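Local coordinates for Es1 family protein (Ehrlichia chaffeensis, PDB 3L3B) that is of unestablished function but belongs to the DJ-1/PfpI family, with an amidotransferase-like domain and a suggested role in isoprenoid biosynthesis, at residues K173-G179 against G190-C196. Sequence-based numbering, arbitrary orientation.
Sequences KVKVTIG and GGVHVDC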
ATOM      1  N   LYS B 173      -9.932  -7.369  30.056  1.00  8.25           N
ATOM      2  CA  LYS B 173      -9.043  -8.471  29.681  1.00  8.16           C
ATOM      3  C   LYS B 173      -9.546  -8.953  28.317  1.00  9.34           C
ATOM      4  O   LYS B 173     -10.555  -9.642  28.276  1.00 10.83           O
ATOM      5  CB  LYS B 173      -9.155  -9.586  30.728  1.00  7.74           C
ATOM      6  CG  LYS B 173      -8.528 -10.941  30.343  1.00  7.29           C
ATOM      7  CD  LYS B 173      -8.380 -11.932  31.477  1.00  8.96           C
ATOM      8  CE  LYS B 173      -7.297 -11.573  32.453  1.00 11.22           C
ATOM      9  NZ  LYS B 173      -6.905 -12.817  33.238  1.00 12.07           N
ATOM     10  N   VAL B 174      -8.960  -8.501  27.205  1.00  9.23           N
ATOM     11  CA  VAL B 174      -9.582  -8.751  25.908  1.00  8.78           C
ATOM     12  C   VAL B 174      -8.899  -9.894  25.185  1.00  9.30           C
ATOM     13  O   VAL B 174      -7.752 -10.221  25.447  1.00  9.78           O
ATOM     14  CB  VAL B 174      -9.685  -7.509  24.988  1.00  9.59           C
ATOM     15  CG1 VAL B 174     -10.202  -6.262  25.724  1.00  8.93           C
ATOM     16  CG2 VAL B 174      -8.364  -7.251  24.290  1.00  8.99           C
ATOM     17  N   LYS B 175      -9.637 -10.483  24.262  1.00  9.53           N
ATOM     18  CA  LYS B 175      -9.223 -11.687  23.579  1.00  9.22           C
ATOM     19  C   LYS B 175      -8.860 -11.323  22.156  1.00  8.36           C
ATOM     20  O   LYS B 175      -9.675 -10.748  21.460  1.00  8.80           O
ATOM     21  CB  LYS B 175     -10.400 -12.645  23.556  1.00 10.69           C
ATOM     22  CG  LYS B 175     -10.171 -13.941  22.876  1.00 11.12           C
ATOM     23  CD  LYS B 175     -11.392 -14.855  23.009  1.00 15.34           C
ATOM     24  CE  LYS B 175     -12.617 -14.254  22.316  1.00 18.64           C
ATOM     25  NZ  LYS B 175     -13.461 -15.263  21.618  1.00 19.01           N
ATOM     26  N   VAL B 176      -7.658 -11.700  21.748  1.00  7.20           N
ATOM     27  CA  VAL B 176      -7.147 -11.407  20.374  1.00  6.79           C
ATOM     28  C   VAL B 176      -6.264 -12.533  19.842  1.00  7.33           C
ATOM     29  O   VAL B 176      -5.832 -13.398  20.589  1.00  6.44           O
ATOM     30  CB  VAL B 176      -6.305 -10.111  20.342  1.00  6.29           C
ATOM     31  CG1 VAL B 176      -7.126  -8.880  20.814  1.00  6.87           C
ATOM     32  CG2 VAL B 176      -5.010 -10.232  21.184  1.00  7.12           C
ATOM     33  N   THR B 177      -5.996 -12.516  18.532  1.00  7.79           N
ATOM     34  CA  THR B 177      -4.872 -13.328  17.962  1.00  8.42           C
ATOM     35  C   THR B 177      -3.716 -12.439  17.461  1.00  9.38           C
ATOM     36  O   THR B 177      -3.920 -11.322  16.977  1.00  9.45           O
ATOM     37  CB  THR B 177      -5.335 -14.164  16.795  1.00  9.22           C
ATOM     38  OG1 THR B 177      -4.317 -15.125  16.445  1.00 11.77           O
ATOM     39  CG2 THR B 177      -5.587 -13.256  15.580  1.00 10.04           C
ATOM     40  N   ILE B 178      -2.490 -12.930  17.632  1.00 10.52           N
ATOM     41  CA  ILE B 178      -1.319 -12.478  16.865  1.00 10.48           C
ATOM     42  C   ILE B 178      -0.706 -13.618  16.016  1.00 10.84           C
ATOM     43  O   ILE B 178       0.433 -13.519  15.562  1.00 11.83           O
ATOM     44  CB  ILE B 178      -0.272 -11.802  17.765  1.00 10.66           C
ATOM     45  CG1 ILE B 178       0.274 -12.762  18.827  1.00 10.44           C
ATOM     46  CG2 ILE B 178      -0.932 -10.561  18.388  1.00  9.44           C
ATOM     47  CD1 ILE B 178       1.441 -12.243  19.592  1.00 12.18           C
ATOM     48  N   GLY B 179      -1.510 -14.644  15.762  1.00 11.63           N
ATOM     49  CA  GLY B 179      -1.085 -15.828  14.987  1.00 11.49           C
ATOM     50  C   GLY B 179      -0.796 -16.951  15.946  1.00 11.71           C
ATOM     51  O   GLY B 179      -1.677 -17.729  16.275  1.00 11.26           O
ATOM     52  N   GLY B 190      -1.905  -8.736  29.609  1.00 15.71           N
ATOM     53  CA  GLY B 190      -3.165  -8.700  30.358  1.00 14.29           C
ATOM     54  C   GLY B 190      -4.396  -9.152  29.595  1.00 13.10           C
ATOM     55  O   GLY B 190      -5.525  -8.887  30.024  1.00 12.62           O
ATOM     56  N   GLY B 191      -4.195  -9.864  28.485  1.00 10.86           N
ATOM     57  CA  GLY B 191      -5.300 -10.381  27.677  1.00  9.95           C
ATOM     58  C   GLY B 191      -5.309 -11.891  27.577  1.00  8.81           C
ATOM     59  O   GLY B 191      -4.671 -12.593  28.399  1.00  8.74           O
ATOM     60  N   VAL B 192      -6.043 -12.382  26.577  1.00  7.84           N
ATOM     61  CA  VAL B 192      -6.179 -13.799  26.292  1.00  7.49           C
ATOM     62  C   VAL B 192      -5.879 -14.032  24.810  1.00  8.43           C
ATOM     63  O   VAL B 192      -6.445 -13.353  23.929  1.00  7.73           O
ATOM     64  CB  VAL B 192      -7.623 -14.283  26.614  1.00  7.68           C
ATOM     65  CG1 VAL B 192      -7.836 -15.758  26.219  1.00  5.89           C
ATOM     66  CG2 VAL B 192      -7.909 -14.075  28.083  1.00  6.72           C
ATOM     67  N   HIS B 193      -4.984 -14.977  24.514  1.00  8.57           N
ATOM     68  CA  HIS B 193      -4.625 -15.222  23.105  1.00  9.09           C
ATOM     69  C   HIS B 193      -5.380 -16.419  22.534  1.00  9.18           C
ATOM     70  O   HIS B 193      -5.588 -17.410  23.205  1.00  9.22           O
ATOM     71  CB  HIS B 193      -3.119 -15.449  22.935  1.00 10.46           C
ATOM     72  CG  HIS B 193      -2.688 -15.749  21.530  1.00  6.49           C
ATOM     73  ND1 HIS B 193      -2.578 -14.784  20.547  1.00 10.81           N
ATOM     74  CD2 HIS B 193      -2.302 -16.910  20.964  1.00  3.02           C
ATOM     75  CE1 HIS B 193      -2.153 -15.347  19.431  1.00  6.58           C
ATOM     76  NE2 HIS B 193      -1.995 -16.641  19.652  1.00 13.74           N
ATOM     77  N   VAL B 194      -5.768 -16.309  21.275  1.00  9.49           N
ATOM     78  CA  VAL B 194      -6.429 -17.379  20.560  1.00  9.76           C
ATOM     79  C   VAL B 194      -5.567 -17.637  19.359  1.00 10.15           C
ATOM     80  O   VAL B 194      -5.241 -16.694  18.650  1.00  8.48           O
ATOM     81  CB  VAL B 194      -7.858 -16.966  20.152  1.00  9.63           C
ATOM     82  CG1 VAL B 194      -8.469 -17.980  19.171  1.00 12.08           C
ATOM     83  CG2 VAL B 194      -8.740 -16.792  21.414  1.00 12.09           C
ATOM     84  N   ASP B 195      -5.153 -18.881  19.148  1.00 10.63           N
ATOM     85  CA  ASP B 195      -4.315 -19.193  18.005  1.00 12.87           C
ATOM     86  C   ASP B 195      -5.202 -19.066  16.758  1.00 12.56           C
ATOM     87  O   ASP B 195      -6.353 -19.438  16.798  1.00 11.38           O
ATOM     88  CB  ASP B 195      -3.701 -20.613  18.103  1.00 14.05           C
ATOM     89  CG  ASP B 195      -2.466 -20.684  19.048  1.00 16.71           C
ATOM     90  OD1 ASP B 195      -1.939 -19.628  19.487  1.00 19.13           O
ATOM     91  OD2 ASP B 195      -2.017 -21.821  19.337  1.00 19.78           O
ATOM     92  N   CYS B 196      -4.678 -18.512  15.660  1.00 13.47           N
ATOM     93  CA  CYS B 196      -5.510 -18.280  14.483  1.00 13.52           C
ATOM     94  C   CYS B 196      -4.703 -18.333  13.170  1.00 13.41           C
ATOM     95  O   CYS B 196      -3.594 -17.813  13.103  1.00 11.54           O
ATOM     96  CB  CYS B 196      -6.179 -16.902  14.593  1.00 14.20           C
ATOM     97  SG  CYS B 196      -7.436 -16.607  13.351  1.00 15.49           S
TER
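Three backbone hydrogen bonds zip V174 and V176 to V192 and V194 in parallel register. V192 N gives to V174 O at 3.0 Å, V176 N gives to V192 O at 3.0 Å, and V194 N gives to V176 O at 3.0 Å. CA-H contacts from K175 to V192 O and from H193 to V176 O add a second, weaker partner to two of these oxygens. Where the ladder would continue, T177 takes over with its side chain: OG1, anti to the backbone N (chi1 -168°), donates to V194 O at 2.9 Å, nearly in line with that C=O, and accepts from G179 N at 2.9 Å, closing an ST turn. C196 N then gives to G179 O at 3.2 Å.

The H193 ring extends beyond its paired V176 toward I178, meeting I178 N with its edge, its CE1 3.6 Å from I178 CG1; I186 of the intervening helix touches both side chains. K175 CG crosses V194 CG2 obliquely at 3.5 Å, on the side of the sheet that K175 and V192 share. K175 N and T177 N are satisfied from outside the pair, by D204 OD1 and S211 OG. This small beta-alpha-beta unit, strand 175-176, helix 185-189, strand 192-193, pairs mainly through main-chain bonds, and the T177 hydroxyl, donor and acceptor at once, ties the turn at G179 to the second strand.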